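Local coordinates for protein putative tagatose-6-phosphate ketose/aldose isomerase (Escherichia coli, PDB 3C3J) that is a putative sugar isomerase of the SIS (sugar isomerase) family, built from two SIS domains in one chain and found as a pair of subunits, at residues A[175-180]-A[342-347]; A[171-176]-A[243-248]. One frame throughout, in Å; residues are numbered along the deposited sequence.

Contact 1: A[175-180]-A[342-347]; sequences SITTMM and FLMYAQ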
loop_
_atom_site.group_PDB
_atom_site.type_symbol
_atom_site.label_atom_id
_atom_site.label_comp_id
_atom_site.label_asym_id
_atom_site.label_seq_id
_atom_site.Cartn_x
_atom_site.Cartn_y
_atom_site.Cartn_z
ATOM N N SER A 175 4.150 -19.140 -10.181
ATOM C CA SER A 175 3.041 -19.338 -9.223
ATOM C C SER A 175 2.152 -18.072 -9.195
ATOM O O SER A 175 0.944 -18.139 -9.456
ATOM C CB SER A 175 3.572 -19.689 -7.835
ATOM O OG SER A 175 4.541 -18.753 -7.408
ATOM N N ILE A 176 2.769 -16.922 -8.959
ATOM C CA ILE A 176 2.032 -15.672 -8.887
ATOM C C ILE A 176 1.314 -15.343 -10.215
ATOM O O ILE A 176 0.127 -15.076 -10.219
ATOM C CB ILE A 176 2.883 -14.463 -8.361
ATOM C CG1 ILE A 176 2.043 -13.175 -8.369
ATOM C CG2 ILE A 176 4.158 -14.224 -9.157
ATOM C CD1 ILE A 176 2.026 -12.410 -9.641
ATOM N N THR A 177 2.021 -15.367 -11.335
ATOM C CA THR A 177 1.387 -15.009 -12.608
ATOM C C THR A 177 0.270 -16.000 -12.996
ATOM O O THR A 177 -0.791 -15.585 -13.505
ATOM C CB THR A 177 2.416 -14.811 -13.735
ATOM O OG1 THR A 177 3.142 -16.038 -13.948
ATOM C CG2 THR A 177 3.358 -13.597 -13.394
ATOM N N THR A 178 0.449 -17.284 -12.705
ATOM C CA THR A 178 -0.579 -18.248 -13.085
ATOM C C THR A 178 -1.822 -18.120 -12.199
ATOM O O THR A 178 -2.963 -18.162 -12.693
ATOM C CB THR A 178 -0.026 -19.708 -13.163
ATOM O OG1 THR A 178 1.168 -19.721 -13.968
ATOM C CG2 THR A 178 -1.087 -20.646 -13.785
HETATM N N MSE A 179 -1.610 -17.880 -10.907
HETATM C CA MSE A 179 -2.715 -17.614 -9.994
HETATM C C MSE A 179 -3.472 -16.357 -10.398
HETATM O O MSE A 179 -4.698 -16.359 -10.372
HETATM C CB MSE A 179 -2.221 -17.514 -8.541
HETATM C CG MSE A 179 -1.837 -18.877 -7.971
HETATM SE SE MSE A 179 -1.390 -18.855 -6.052
HETATM C CE MSE A 179 -0.055 -17.487 -6.066
HETATM N N MSE A 180 -2.742 -15.311 -10.796
HETATM C CA MSE A 180 -3.351 -14.069 -11.207
HETATM C C MSE A 180 -4.225 -14.222 -12.459
HETATM O O MSE A 180 -5.357 -13.744 -12.499
HETATM C CB MSE A 180 -2.296 -12.990 -11.441
HETATM C CG MSE A 180 -2.918 -11.649 -11.770
HETATM SE SE MSE A 180 -1.704 -10.176 -11.372
HETATM C CE MSE A 180 -0.144 -10.704 -12.500
ATOM N N PHE A 342 4.971 -6.534 -18.135
ATOM C CA PHE A 342 5.936 -5.797 -17.306
ATOM C C PHE A 342 6.688 -6.735 -16.370
ATOM O O PHE A 342 7.903 -6.608 -16.207
ATOM C CB PHE A 342 5.248 -4.703 -16.499
ATOM C CG PHE A 342 4.626 -3.614 -17.345
ATOM C CD1 PHE A 342 5.388 -2.907 -18.269
ATOM C CD2 PHE A 342 3.289 -3.292 -17.204
ATOM C CE1 PHE A 342 4.810 -1.900 -19.049
ATOM C CE2 PHE A 342 2.702 -2.287 -17.967
ATOM C CZ PHE A 342 3.471 -1.585 -18.898
ATOM N N LEU A 343 5.971 -7.680 -15.772
ATOM C CA LEU A 343 6.573 -8.641 -14.874
ATOM C C LEU A 343 7.678 -9.487 -15.529
ATOM O O LEU A 343 8.649 -9.823 -14.868
ATOM C CB LEU A 343 5.494 -9.533 -14.220
ATOM C CG LEU A 343 4.731 -8.816 -13.098
ATOM C CD1 LEU A 343 3.589 -9.693 -12.594
ATOM C CD2 LEU A 343 5.631 -8.332 -11.923
HETATM N N MSE A 344 7.530 -9.808 -16.811
HETATM C CA MSE A 344 8.578 -10.542 -17.544
HETATM C C MSE A 344 9.918 -9.813 -17.443
HETATM O O MSE A 344 10.945 -10.453 -17.165
HETATM C CB MSE A 344 8.206 -10.739 -19.029
HETATM C CG MSE A 344 6.915 -11.512 -19.280
HETATM SE SE MSE A 344 6.901 -13.351 -18.478
HETATM C CE MSE A 344 5.957 -12.935 -16.753
ATOM N N TYR A 345 9.905 -8.494 -17.636
ATOM C CA TYR A 345 11.126 -7.690 -17.530
ATOM C C TYR A 345 11.630 -7.639 -16.086
ATOM O O TYR A 345 12.812 -7.856 -15.860
ATOM C CB TYR A 345 10.947 -6.277 -18.098
ATOM C CG TYR A 345 10.611 -6.254 -19.571
ATOM C CD1 TYR A 345 11.605 -6.376 -20.537
ATOM C CD2 TYR A 345 9.291 -6.092 -19.997
ATOM C CE1 TYR A 345 11.285 -6.375 -21.892
ATOM C CE2 TYR A 345 8.964 -6.087 -21.331
ATOM C CZ TYR A 345 9.965 -6.219 -22.277
ATOM O OH TYR A 345 9.630 -6.203 -23.605
ATOM N N ALA A 346 10.734 -7.369 -15.122
ATOM C CA ALA A 346 11.109 -7.273 -13.720
ATOM C C ALA A 346 11.705 -8.580 -13.154
ATOM O O ALA A 346 12.697 -8.560 -12.393
ATOM C CB ALA A 346 9.892 -6.836 -12.883
ATOM N N GLN A 347 11.098 -9.712 -13.509
ATOM C CA GLN A 347 11.574 -11.012 -13.005
ATOM C C GLN A 347 12.964 -11.337 -13.542
ATOM O O GLN A 347 13.868 -11.749 -12.796
ATOM C CB GLN A 347 10.613 -12.129 -13.391
ATOM C CG GLN A 347 9.231 -12.077 -12.748
ATOM C CD GLN A 347 8.271 -13.060 -13.425
ATOM O OE1 GLN A 347 8.527 -13.499 -14.552
ATOM N NE2 GLN A 347 7.157 -13.372 -12.771
#
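Thr177 and Leu343 have the nearest CA atoms, 8.5 Å apart, of two nearly antiparallel helical segments, 175-180 and 342-347. The axes stay 12.1 Å apart at closest approach and the N-to-C directions differ by 170°, so the backbones stand well apart and side chains span the gap by their ends. Leu343 does most on its side. Its methyl CD1, carried on by an extended chi2 (174°), reaches segment 175-180, where three groups gather round it: CE of selenomethionine Met180 at 3.9 Å, CG2 of Thr177 at 4.0 Å and CD1 of Ile176 at 4.3 Å. Met180 meets it tip to tip, its chain bent at chi3 (57°), which places CE beside the leucine methyl. Thr177 and Leu343 instead slide past each other in opposite directions. Thr177 divides its two branches: CG2 faces the other helix, while OG1 is hydrogen-bonded to Gln23 and Trp27. The same CG2 also touches CE of selenomethionine Met344 at 4.3 Å and meets the amide end of Gln347 tip to tip. The first bond of Met344 does not point at segment 175-180, but its terminal methyl comes nearer. Around this seam, Ile176 and Met180 also pack on helix 63-79, Leu343 on helix 235-249, and Met344 on Gln23 of helix 23-49. The contact thus joins helix 174-187 of the first SIS domain to helix 335-356 of the second. The two segments bury just 159 Å² between them, mainly through methyl groups in van der Waals contact, and the one threonine hydroxyl is satisfied outside the pair, so that shape rather than directional bonding matches the two helices.

Contact 2: A[171-176]-A[243-248]; sequences AMTSSI and ALKVLE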
loop_
_atom_site.group_PDB
_atom_site.type_symbol
_atom_site.label_atom_id
_atom_site.label_comp_id
_atom_site.label_asym_id
_atom_site.label_seq_id
_atom_site.Cartn_x
_atom_site.Cartn_y
_atom_site.Cartn_z
ATOM N N ALA A 171 11.945 -17.052 -4.759
ATOM C CA ALA A 171 11.159 -15.967 -5.313
ATOM C C ALA A 171 10.095 -16.540 -6.250
ATOM O O ALA A 171 10.428 -17.221 -7.219
ATOM C CB ALA A 171 12.063 -15.015 -6.053
HETATM N N MSE A 172 8.830 -16.229 -5.979
HETATM C CA MSE A 172 7.713 -16.716 -6.788
HETATM C C MSE A 172 7.691 -16.021 -8.138
HETATM O O MSE A 172 7.844 -14.809 -8.211
HETATM C CB MSE A 172 6.394 -16.443 -6.084
HETATM C CG MSE A 172 6.165 -17.230 -4.814
HETATM SE SE MSE A 172 4.510 -16.575 -3.934
HETATM C CE MSE A 172 3.148 -17.024 -5.293
ATOM N N THR A 173 7.513 -16.792 -9.201
ATOM C CA THR A 173 7.391 -16.250 -10.559
ATOM C C THR A 173 6.139 -16.862 -11.212
ATOM O O THR A 173 5.053 -16.224 -11.230
ATOM C CB THR A 173 8.685 -16.492 -11.394
ATOM O OG1 THR A 173 8.957 -17.895 -11.524
ATOM C CG2 THR A 173 9.893 -15.784 -10.741
ATOM N N SER A 174 6.258 -18.080 -11.732
ATOM C CA SER A 174 5.092 -18.706 -12.405
ATOM C C SER A 174 3.906 -18.955 -11.474
ATOM O O SER A 174 2.764 -18.986 -11.933
ATOM C CB SER A 174 5.463 -20.011 -13.139
ATOM O OG SER A 174 5.733 -21.090 -12.260
ATOM N N SER A 175 4.150 -19.140 -10.181
ATOM C CA SER A 175 3.041 -19.338 -9.223
ATOM C C SER A 175 2.152 -18.072 -9.195
ATOM O O SER A 175 0.944 -18.139 -9.456
ATOM C CB SER A 175 3.572 -19.689 -7.835
ATOM O OG SER A 175 4.541 -18.753 -7.408
ATOM N N ILE A 176 2.769 -16.922 -8.959
ATOM C CA ILE A 176 2.032 -15.672 -8.887
ATOM C C ILE A 176 1.314 -15.343 -10.215
ATOM O O ILE A 176 0.127 -15.076 -10.219
ATOM C CB ILE A 176 2.883 -14.463 -8.361
ATOM C CG1 ILE A 176 2.043 -13.175 -8.369
ATOM C CG2 ILE A 176 4.158 -14.224 -9.157
ATOM C CD1 ILE A 176 2.026 -12.410 -9.641
ATOM N N ALA A 243 9.668 -4.571 -7.373
ATOM C CA ALA A 243 10.601 -4.088 -6.358
ATOM C C ALA A 243 10.975 -5.236 -5.410
ATOM O O ALA A 243 12.137 -5.417 -5.107
ATOM C CB ALA A 243 10.016 -2.889 -5.612
ATOM N N LEU A 244 9.989 -6.017 -4.951
ATOM C CA LEU A 244 10.282 -7.081 -4.000
ATOM C C LEU A 244 11.216 -8.149 -4.615
ATOM O O LEU A 244 12.110 -8.667 -3.934
ATOM C CB LEU A 244 8.996 -7.734 -3.501
ATOM C CG LEU A 244 9.231 -8.789 -2.418
ATOM C CD1 LEU A 244 10.020 -8.199 -1.231
ATOM C CD2 LEU A 244 7.893 -9.398 -1.998
ATOM N N LYS A 245 11.017 -8.477 -5.888
ATOM C CA LYS A 245 11.889 -9.440 -6.562
ATOM C C LYS A 245 13.363 -9.023 -6.518
ATOM O O LYS A 245 14.221 -9.842 -6.198
ATOM C CB LYS A 245 11.474 -9.666 -8.020
ATOM C CG LYS A 245 10.344 -10.627 -8.200
ATOM C CD LYS A 245 10.798 -12.010 -7.854
ATOM C CE LYS A 245 9.639 -12.897 -7.560
ATOM N NZ LYS A 245 8.796 -12.517 -6.377
ATOM N N VAL A 246 13.633 -7.759 -6.834
ATOM C CA VAL A 246 14.995 -7.184 -6.789
ATOM C C VAL A 246 15.585 -7.296 -5.413
ATOM O O VAL A 246 16.747 -7.667 -5.219
ATOM C CB VAL A 246 14.956 -5.645 -7.049
ATOM C CG1 VAL A 246 16.272 -4.946 -6.557
ATOM C CG2 VAL A 246 14.679 -5.388 -8.468
ATOM N N LEU A 247 14.767 -6.941 -4.442
ATOM C CA LEU A 247 15.192 -6.926 -3.073
ATOM C C LEU A 247 15.527 -8.351 -2.628
ATOM O O LEU A 247 16.608 -8.590 -2.104
ATOM C CB LEU A 247 14.107 -6.310 -2.222
ATOM C CG LEU A 247 14.521 -5.788 -0.883
ATOM C CD1 LEU A 247 15.380 -4.516 -0.990
ATOM C CD2 LEU A 247 13.200 -5.549 -0.113
ATOM N N GLU A 248 14.620 -9.288 -2.891
ATOM C CA GLU A 248 14.810 -10.690 -2.516
ATOM C C GLU A 248 16.062 -11.282 -3.158
ATOM O O GLU A 248 16.941 -11.843 -2.478
ATOM C CB GLU A 248 13.622 -11.522 -2.997
ATOM C CG GLU A 248 12.415 -11.354 -2.187
ATOM C CD GLU A 248 11.266 -12.179 -2.677
ATOM O OE1 GLU A 248 11.182 -12.513 -3.886
ATOM O OE2 GLU A 248 10.409 -12.479 -1.833
HETATM O O HOH W 1 8.324 -13.967 -3.961
#
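Lys245 and Ala171 bury the most surface here, with Met172 next. Lys245 leaves helix 235-249 and, bent at chi2 (-69°) and chi4 (-63°), brings its end to the turn before helix 174-187. Its aliphatic part lies against the methyl of Ala171, with CD 3.7 Å from Ala171 CB. That methyl also faces the carboxylate of Glu248, about one helical turn after Lys245, with OE1 3.4 Å from CB. The ammonium NZ of Lys245 is salt-bridged to Glu248 OE1, with a long, weak hydrogen bond (3.4 Å), and also to Glu241. A water bridges the segments: it accepts from Met172 N at 3.1 Å and from Lys245 NZ at 2.9 Å, and donates to Glu248 OE1 at 3.2 Å. It thereby satisfies the backbone N-H of Met172 and links it to the ion pair. In the fold, the turn runs into helix 174-187 of the first SIS domain, while Lys245 and Met172 also touch helix 63-79. Elsewhere on helix 235-249, Val246 packs on strand 226-231 and Leu247 on Pro268 of the second subunit.

Both contacts start from one piece of chain: Ser175 and Ile176 belong to each, and the centres of the two contacts lie about 8 Å apart. Contact 2 holds the turn leading into helix 174-187 and contact 1 the first turns of the helix itself, so together they set this helix of the first SIS domain against two helices of the second, 235-249 and 335-356. Those two also touch each other, Leu343 resting on Glu241, whose carboxylate pairs with Lys245. Direct packing joins the contacts as well, since the end of Gln347 lies close to Thr173. Their characters differ: methyl groups dominate contact 1, whereas a bridging water, tied to an ion pair within helix 235-249, marks contact 2.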